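Local coordinates for protein cortical-lytic enzyme (PDB 4S3J) that acts as an N-acetylglucosaminidase that degrades cortex peptidoglycan during spore germination, cleaving only material that is already partly broken down, at residues A143-T148 with S182-S187. Numbering follows the deposited sequence.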
loop_
_atom_site.group_PDB
_atom_site.type_symbol
_atom_site.label_atom_id
_atom_site.label_comp_id
_atom_site.label_asym_id
_atom_site.label_seq_id
_atom_site.Cartn_x
_atom_site.Cartn_y
_atom_site.Cartn_z
ATOM N N ALA A 143 -10.995 -14.550 -15.697
ATOM C CA ALA A 143 -10.876 -15.852 -16.341
ATOM C C ALA A 143 -12.261 -16.402 -16.615
ATOM O O ALA A 143 -13.174 -16.196 -15.820
ATOM C CB ALA A 143 -10.101 -16.793 -15.457
ATOM N N LYS A 144 -12.394 -17.134 -17.722
ATOM C CA LYS A 144 -13.665 -17.741 -18.141
ATOM C C LYS A 144 -13.497 -19.239 -18.274
ATOM O O LYS A 144 -12.387 -19.727 -18.437
ATOM C CB LYS A 144 -14.141 -17.108 -19.455
ATOM C CG LYS A 144 -14.585 -15.669 -19.251
ATOM C CD LYS A 144 -14.638 -14.846 -20.531
ATOM C CE LYS A 144 -15.493 -15.425 -21.638
ATOM N NZ LYS A 144 -15.225 -14.667 -22.899
ATOM N N ARG A 145 -14.619 -19.957 -18.227
ATOM C CA ARG A 145 -14.602 -21.414 -18.209
ATOM C C ARG A 145 -14.167 -22.037 -19.533
ATOM O O ARG A 145 -13.864 -23.234 -19.577
ATOM C CB ARG A 145 -15.983 -21.925 -17.816
ATOM C CG ARG A 145 -16.286 -21.728 -16.340
ATOM C CD ARG A 145 -17.715 -22.132 -15.997
ATOM N NE ARG A 145 -18.048 -21.733 -14.629
ATOM C CZ ARG A 145 -18.743 -22.463 -13.766
ATOM N NH1 ARG A 145 -19.255 -23.652 -14.126
ATOM N NH2 ARG A 145 -18.957 -21.995 -12.542
ATOM N N ASP A 146 -14.138 -21.245 -20.606
ATOM C CA ASP A 146 -13.618 -21.720 -21.893
ATOM C C ASP A 146 -12.147 -21.354 -22.093
ATOM O O ASP A 146 -11.594 -21.571 -23.163
ATOM C CB ASP A 146 -14.474 -21.177 -23.041
ATOM C CG ASP A 146 -14.447 -19.669 -23.156
ATOM O OD1 ASP A 146 -13.849 -19.002 -22.295
ATOM O OD2 ASP A 146 -15.071 -19.147 -24.106
ATOM N N GLY A 147 -11.506 -20.834 -21.052
ATOM C CA GLY A 147 -10.091 -20.533 -21.108
ATOM C C GLY A 147 -9.762 -19.220 -21.788
ATOM O O GLY A 147 -8.629 -19.012 -22.202
ATOM N N THR A 148 -10.753 -18.350 -21.937
ATOM C CA THR A 148 -10.521 -17.011 -22.467
ATOM C C THR A 148 -10.593 -16.025 -21.302
ATOM O O THR A 148 -10.901 -16.415 -20.172
ATOM C CB THR A 148 -11.557 -16.618 -23.567
ATOM O OG1 THR A 148 -12.870 -16.501 -23.005
ATOM C CG2 THR A 148 -11.546 -17.640 -24.705
ATOM N N SER A 182 -14.762 -17.201 -7.412
ATOM C CA SER A 182 -15.470 -18.456 -7.665
ATOM C C SER A 182 -14.585 -19.686 -7.600
ATOM O O SER A 182 -13.745 -19.878 -8.470
ATOM C CB SER A 182 -16.117 -18.389 -9.039
ATOM O OG SER A 182 -16.670 -19.649 -9.415
ATOM N N ALA A 183 -14.789 -20.524 -6.587
ATOM C CA ALA A 183 -14.108 -21.811 -6.501
ATOM C C ALA A 183 -14.442 -22.716 -7.700
ATOM O O ALA A 183 -13.604 -23.514 -8.142
ATOM C CB ALA A 183 -14.469 -22.512 -5.213
ATOM N N ASP A 184 -15.676 -22.635 -8.190
ATOM C CA ASP A 184 -16.090 -23.501 -9.301
ATOM C C ASP A 184 -15.312 -23.184 -10.568
ATOM O O ASP A 184 -14.935 -24.085 -11.323
ATOM C CB ASP A 184 -17.593 -23.362 -9.570
ATOM C CG ASP A 184 -18.443 -23.936 -8.460
ATOM O OD1 ASP A 184 -17.919 -24.761 -7.681
ATOM O OD2 ASP A 184 -19.642 -23.575 -8.387
ATOM N N LEU A 185 -15.048 -21.904 -10.795
ATOM C CA LEU A 185 -14.261 -21.481 -11.952
ATOM C C LEU A 185 -12.828 -22.033 -11.904
ATOM O O LEU A 185 -12.352 -22.583 -12.889
ATOM C CB LEU A 185 -14.245 -19.953 -12.043
ATOM C CG LEU A 185 -13.367 -19.275 -13.091
ATOM C CD1 LEU A 185 -13.636 -19.771 -14.514
ATOM C CD2 LEU A 185 -13.581 -17.755 -12.995
ATOM N N THR A 186 -12.131 -21.880 -10.779
ATOM C CA THR A 186 -10.775 -22.427 -10.694
ATOM C C THR A 186 -10.770 -23.952 -10.741
ATOM O O THR A 186 -9.812 -24.533 -11.207
ATOM C CB THR A 186 -10.003 -21.923 -9.427
ATOM O OG1 THR A 186 -10.914 -21.697 -8.351
ATOM C CG2 THR A 186 -9.306 -20.614 -9.723
ATOM N N SER A 187 -11.832 -24.623 -10.291
ATOM C CA SER A 187 -11.838 -26.078 -10.393
ATOM C C SER A 187 -11.808 -26.510 -11.855
ATOM O O SER A 187 -11.125 -27.477 -12.210
ATOM C CB SER A 187 -13.042 -26.674 -9.671
ATOM O OG SER A 187 -12.845 -26.599 -8.261
#
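A type I turn from Lys144 to Gly147, closing the loop between strands 135-143 and 149-150, faces the first turn of helix 183-191, with Arg145 CA 6.3 Å from Leu185 CA. Leu185 makes the largest contribution, followed by Arg145: with CG anti to its backbone N (chi1 174°), its two methyls reach the loop. Leu185 CD2 lies 3.3 Å from Ala143 O and also faces Ala143 CB, while Leu185 CD1 sits 3.8 Å from Arg145 CG. Arg145 crosses Leu185 obliquely, and its chain, extended from CG to NE, runs on to the helix start. There Arg145 NH2 comes 3.5 Å from Asp184 CB, and Asp184 C lies over one guanidinium face. The Asp184 carboxylate stands nearly perpendicular to that group (86°), with Asp184 OD2 4.5 Å from Arg145 NH2, too far for a salt bridge. Glu177, on strand 168-177, pairs with Arg145 NE and also bonds Ser182 OG, the N-cap that accepts from Leu185 N. Just past the turn, Thr148 OG1 bonds the syn lone pair of Asp146 OD1 at 2.8 Å; Thr148 N meets that oxygen from above the carboxylate plane, the bond that makes an Asx turn. At the C-terminal end of barrel strand 135-143, with the Leu185 side chain about 11 Å from that of Glu220, the probable proton donor, direct contact is van der Waals packing without hydrogen bonds, while Glu177 links Arg145 to the helix cap and probably offsets its charge.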